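Long-range contact in Sca-family protein (Rickettsia rickettsii, PDB 4LQ8), which probably acts in cell adhesion and is known as surface cell antigen 4, the part described here being its N-terminal head domain: residues 215-227 and 238-250. Sequence-based numbering, arbitrary orientation. Where two conformers were deposited one is given.
Sequences QVQISSYREIDFP and HLSMVALKADGTK
Arg-222 lays its CG and CD across the CD1 methyl of Leu-244, the side chains crossing at about a right angle with CG 3.7 Å from that methyl. The chain, extended from CG to NE (chi2 and chi3 both 173°), carries its guanidinium to strand 238-242. There NH2 gives a 2.8 Å hydrogen bond to Val-242 O, on a lone pair in the carbonyl plane, while a water accepts from NE and donates to the same oxygen. Ile-224 CD1 lies over one guanidinium face, offset toward the rim, and packs 3.7 Å from Met-241 CG. Phe-226 turns its ring edge to Leu-239 CD1 and Met-241 CG, and takes Ile-224 CG2 over the centre of one face. At the other end the type I turn from Lys-245 to Gly-248 meets the break in strand 215-224: Ser-219 N donates to Ala-246 O at 3.0 Å, and Ala-246 CB rests 3.7 Å from Ile-218 CD1. Strands 221-224 and 238-242, from different sheets, run nearly antiparallel (166°), their axes 10.0 Å apart, and so meet through side chains. NH1 of Arg-222 forms salt bridges with Asp-32 and Glu-198, so two carboxylates probably balance the buried positive charge, while Val-242 O and the water fix the guanidinium's rotation. A buried charge can thus span two sheets when its stem packs on leucine and several partners grip its head.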
loop_
_atom_site.group_PDB
_atom_site.type_symbol
_atom_site.label_atom_id
_atom_site.label_comp_id
_atom_site.label_asym_id
_atom_site.label_seq_id
_atom_site.Cartn_x
_atom_site.Cartn_y
_atom_site.Cartn_z
ATOM N N GLN A 215 2.488 -23.614 -5.222
ATOM C CA GLN A 215 3.827 -23.007 -5.346
ATOM C C GLN A 215 3.894 -22.103 -6.583
ATOM O O GLN A 215 3.477 -22.514 -7.674
ATOM C CB GLN A 215 4.905 -24.093 -5.472
ATOM C CG GLN A 215 4.921 -25.123 -4.347
ATOM C CD GLN A 215 5.815 -24.735 -3.216
ATOM O OE1 GLN A 215 5.405 -24.071 -2.265
ATOM N NE2 GLN A 215 7.037 -25.199 -3.260
ATOM N N VAL A 216 4.429 -20.888 -6.425
ATOM C CA VAL A 216 4.562 -19.949 -7.543
ATOM C C VAL A 216 6.008 -19.449 -7.572
ATOM O O VAL A 216 6.507 -18.936 -6.556
ATOM C CB VAL A 216 3.550 -18.752 -7.429
ATOM C CG1 VAL A 216 3.783 -17.705 -8.511
ATOM C CG2 VAL A 216 2.095 -19.225 -7.452
ATOM N N GLN A 217 6.673 -19.568 -8.736
ATOM C CA GLN A 217 8.011 -19.023 -8.868
ATOM C C GLN A 217 7.937 -17.558 -9.276
ATOM O O GLN A 217 7.221 -17.221 -10.222
ATOM C CB GLN A 217 8.871 -19.795 -9.872
ATOM C CG GLN A 217 10.326 -19.268 -9.821
ATOM C CD GLN A 217 11.265 -20.006 -10.714
ATOM O OE1 GLN A 217 11.521 -19.573 -11.833
ATOM N NE2 GLN A 217 11.818 -21.108 -10.227
ATOM N N ILE A 218 8.693 -16.698 -8.573
ATOM C CA ILE A 218 8.831 -15.285 -8.904
ATOM C C ILE A 218 10.149 -15.221 -9.663
ATOM O O ILE A 218 11.207 -15.420 -9.073
ATOM C CB ILE A 218 8.832 -14.359 -7.642
ATOM C CG1 ILE A 218 7.529 -14.506 -6.794
ATOM C CG2 ILE A 218 9.123 -12.874 -8.017
ATOM C CD1 ILE A 218 6.181 -14.165 -7.490
ATOM N N SER A 219 10.091 -14.988 -10.963
ATOM C CA SER A 219 11.305 -14.936 -11.775
ATOM C C SER A 219 11.826 -13.502 -11.947
ATOM O O SER A 219 12.960 -13.314 -12.351
ATOM C CB SER A 219 11.084 -15.630 -13.116
ATOM O OG SER A 219 9.963 -15.086 -13.786
ATOM N N SER A 220 11.015 -12.492 -11.590
ATOM C CA SER A 220 11.455 -11.097 -11.663
ATOM C C SER A 220 10.556 -10.242 -10.796
ATOM O O SER A 220 9.355 -10.495 -10.713
ATOM C CB SER A 220 11.422 -10.591 -13.108
ATOM O OG SER A 220 11.967 -9.290 -13.223
ATOM N N TYR A 221 11.138 -9.218 -10.157
ATOM C CA TYR A 221 10.399 -8.264 -9.336
ATOM C C TYR A 221 11.183 -6.959 -9.322
ATOM O O TYR A 221 12.328 -6.930 -9.778
ATOM C CB TYR A 221 10.138 -8.793 -7.889
ATOM C CG TYR A 221 11.384 -8.944 -7.040
ATOM C CD1 TYR A 221 11.862 -7.884 -6.272
ATOM C CD2 TYR A 221 12.085 -10.144 -7.003
ATOM C CE1 TYR A 221 13.000 -8.016 -5.477
ATOM C CE2 TYR A 221 13.226 -10.292 -6.206
ATOM C CZ TYR A 221 13.666 -9.230 -5.432
ATOM O OH TYR A 221 14.826 -9.335 -4.711
ATOM N N ARG A 222 10.566 -5.880 -8.822
ATOM C CA ARG A 222 11.270 -4.607 -8.738
ATOM C C ARG A 222 11.109 -4.023 -7.346
ATOM O O ARG A 222 10.188 -4.389 -6.593
ATOM C CB ARG A 222 10.776 -3.609 -9.806
ATOM C CG ARG A 222 9.320 -3.171 -9.524
ATOM C CD ARG A 222 8.846 -2.075 -10.430
ATOM N NE ARG A 222 7.416 -1.821 -10.220
ATOM C CZ ARG A 222 6.781 -0.783 -10.733
ATOM N NH1 ARG A 222 7.445 0.123 -11.445
ATOM N NH2 ARG A 222 5.482 -0.630 -10.532
ATOM N N GLU A 223 11.985 -3.105 -7.013
ATOM C CA GLU A 223 11.872 -2.373 -5.760
ATOM C C GLU A 223 12.188 -0.916 -6.026
ATOM O O GLU A 223 13.146 -0.607 -6.736
ATOM C CB GLU A 223 12.758 -2.972 -4.646
ATOM C CG GLU A 223 14.232 -3.034 -4.992
ATOM C CD GLU A 223 15.054 -3.834 -4.006
ATOM O OE1 GLU A 223 15.929 -3.239 -3.336
ATOM O OE2 GLU A 223 14.791 -5.047 -3.867
ATOM N N ILE A 224 11.380 -0.021 -5.459
ATOM C CA ILE A 224 11.619 1.413 -5.620
ATOM C C ILE A 224 12.137 1.990 -4.309
ATOM O O ILE A 224 11.613 1.678 -3.239
ATOM C CB ILE A 224 10.384 2.144 -6.207
ATOM C CG1 ILE A 224 10.129 1.654 -7.648
ATOM C CG2 ILE A 224 10.566 3.677 -6.145
ATOM C CD1 ILE A 224 8.716 1.859 -8.162
ATOM N N ASP A 225 13.191 2.801 -4.395
ATOM C CA ASP A 225 13.779 3.401 -3.213
ATOM C C ASP A 225 13.003 4.668 -2.801
ATOM O O ASP A 225 13.489 5.776 -2.953
ATOM C CB ASP A 225 15.276 3.666 -3.445
ATOM C CG ASP A 225 16.076 3.943 -2.182
ATOM O OD1 ASP A 225 15.590 3.601 -1.079
ATOM O OD2 ASP A 225 17.208 4.459 -2.300
ATOM N N PHE A 226 11.782 4.496 -2.294
ATOM C CA PHE A 226 10.922 5.625 -1.908
ATOM C C PHE A 226 11.589 6.517 -0.861
ATOM O O PHE A 226 12.114 5.984 0.117
ATOM C CB PHE A 226 9.558 5.143 -1.400
ATOM C CG PHE A 226 8.734 4.360 -2.392
ATOM C CD1 PHE A 226 7.918 5.016 -3.320
ATOM C CD2 PHE A 226 8.744 2.968 -2.382
ATOM C CE1 PHE A 226 7.151 4.287 -4.237
ATOM C CE2 PHE A 226 7.989 2.244 -3.303
ATOM C CZ PHE A 226 7.182 2.906 -4.211
ATOM N N PRO A 227 11.623 7.860 -1.056
ATOM C CA PRO A 227 12.261 8.714 -0.040
ATOM C C PRO A 227 11.421 8.774 1.239
ATOM O O PRO A 227 10.203 8.605 1.186
ATOM C CB PRO A 227 12.382 10.080 -0.742
ATOM C CG PRO A 227 11.293 10.086 -1.747
ATOM C CD PRO A 227 11.043 8.662 -2.158
ATOM N N HIS A 238 2.387 12.530 -5.175
ATOM C CA HIS A 238 1.642 11.290 -4.932
ATOM C C HIS A 238 2.085 10.275 -5.962
ATOM O O HIS A 238 2.185 10.591 -7.141
ATOM C CB HIS A 238 0.122 11.502 -4.971
ATOM C CG HIS A 238 -0.341 12.516 -3.976
ATOM N ND1 HIS A 238 -0.678 12.155 -2.683
ATOM C CD2 HIS A 238 -0.490 13.852 -4.114
ATOM C CE1 HIS A 238 -1.020 13.279 -2.085
ATOM N NE2 HIS A 238 -0.918 14.324 -2.909
ATOM N N LEU A 239 2.406 9.073 -5.495
ATOM C CA LEU A 239 2.925 8.008 -6.331
ATOM C C LEU A 239 2.049 6.809 -6.284
ATOM O O LEU A 239 1.589 6.425 -5.210
ATOM C CB LEU A 239 4.330 7.607 -5.855
ATOM C CG LEU A 239 5.384 8.734 -5.735
ATOM C CD1 LEU A 239 6.657 8.180 -5.113
ATOM C CD2 LEU A 239 5.665 9.381 -7.112
ATOM N N SER A 240 1.796 6.195 -7.455
ATOM C CA SER A 240 0.994 4.971 -7.588
ATOM C C SER A 240 1.794 3.996 -8.420
ATOM O O SER A 240 1.897 4.177 -9.622
ATOM C CB SER A 240 -0.353 5.258 -8.252
ATOM O OG SER A 240 -1.210 6.013 -7.411
ATOM N N MET A 241 2.391 2.989 -7.776
ATOM C CA MET A 241 3.231 1.987 -8.423
ATOM C C MET A 241 2.487 0.672 -8.536
ATOM O O MET A 241 2.089 0.083 -7.530
ATOM C CB MET A 241 4.591 1.852 -7.684
ATOM C CG MET A 241 5.359 3.191 -7.565
ATOM S SD MET A 241 5.813 3.950 -9.164
ATOM C CE MET A 241 6.686 5.392 -8.603
ATOM N N VAL A 242 2.257 0.242 -9.773
ATOM C CA VAL A 242 1.485 -0.965 -10.055
ATOM C C VAL A 242 2.211 -2.254 -9.572
ATOM O O VAL A 242 3.449 -2.350 -9.594
ATOM C CB VAL A 242 1.052 -1.023 -11.555
ATOM C CG1 VAL A 242 2.232 -1.373 -12.481
ATOM C CG2 VAL A 242 -0.120 -1.988 -11.760
ATOM N N ALA A 243 1.413 -3.223 -9.134
ATOM C CA ALA A 243 1.871 -4.549 -8.729
ATOM C C ALA A 243 2.374 -5.259 -9.986
ATOM O O ALA A 243 1.868 -4.987 -11.076
ATOM C CB ALA A 243 0.699 -5.324 -8.146
ATOM N N LEU A 244 3.377 -6.129 -9.859
ATOM C CA LEU A 244 3.872 -6.862 -11.024
ATOM C C LEU A 244 3.496 -8.315 -10.875
ATOM O O LEU A 244 3.521 -8.843 -9.757
ATOM C CB LEU A 244 5.406 -6.762 -11.162
ATOM C CG LEU A 244 6.004 -5.415 -11.560
ATOM C CD1 LEU A 244 7.509 -5.529 -11.709
ATOM C CD2 LEU A 244 5.402 -4.877 -12.867
ATOM N N LYS A 245 3.242 -8.990 -12.003
ATOM C CA LYS A 245 2.966 -10.427 -12.029
ATOM C C LYS A 245 4.252 -11.199 -11.688
ATOM O O LYS A 245 5.330 -10.594 -11.668
ATOM C CB LYS A 245 2.425 -10.844 -13.410
ATOM C CG LYS A 245 1.099 -10.158 -13.773
ATOM C CD LYS A 245 0.371 -10.874 -14.895
ATOM C CE LYS A 245 0.841 -10.478 -16.258
ATOM N NZ LYS A 245 0.240 -11.333 -17.317
ATOM N N ALA A 246 4.150 -12.529 -11.445
ATOM C CA ALA A 246 5.308 -13.393 -11.090
ATOM C C ALA A 246 6.482 -13.323 -12.079
ATOM O O ALA A 246 7.622 -13.525 -11.664
ATOM C CB ALA A 246 4.866 -14.845 -10.904
ATOM N N ASP A 247 6.211 -13.030 -13.367
ATOM C CA ASP A 247 7.267 -12.953 -14.401
ATOM C C ASP A 247 7.765 -11.502 -14.611
ATOM O O ASP A 247 8.445 -11.220 -15.594
ATOM C CB ASP A 247 6.769 -13.577 -15.734
ATOM C CG ASP A 247 5.582 -12.863 -16.400
ATOM O OD1 ASP A 247 5.123 -11.834 -15.866
ATOM O OD2 ASP A 247 5.090 -13.364 -17.436
ATOM N N GLY A 248 7.362 -10.604 -13.725
ATOM C CA GLY A 248 7.765 -9.205 -13.769
ATOM C C GLY A 248 7.027 -8.312 -14.750
ATOM O O GLY A 248 7.437 -7.172 -14.955
ATOM N N THR A 249 5.938 -8.797 -15.363
ATOM C CA THR A 249 5.157 -7.980 -16.307
ATOM C C THR A 249 3.976 -7.301 -15.588
ATOM O O THR A 249 3.526 -7.764 -14.533
ATOM C CB THR A 249 4.681 -8.803 -17.523
ATOM O OG1 THR A 249 3.820 -9.831 -17.063
ATOM C CG2 THR A 249 5.823 -9.413 -18.310
ATOM N N LYS A 250 3.460 -6.225 -16.181
ATOM C CA LYS A 250 2.356 -5.458 -15.614
ATOM C C LYS A 250 1.019 -6.162 -15.808
ATOM O O LYS A 250 0.833 -6.837 -16.817
ATOM C CB LYS A 250 2.350 -4.016 -16.162
ATOM C CG LYS A 250 3.600 -3.229 -15.721
ATOM C CD LYS A 250 3.558 -1.735 -16.010
ATOM C CE LYS A 250 3.877 -1.354 -17.435
ATOM N NZ LYS A 250 2.656 -1.282 -18.277
HETATM O O HOH W 1 7.018 -10.008 -9.494
HETATM O O HOH W 2 10.101 -6.947 -13.260
HETATM O O HOH W 3 6.015 -3.648 -8.458
#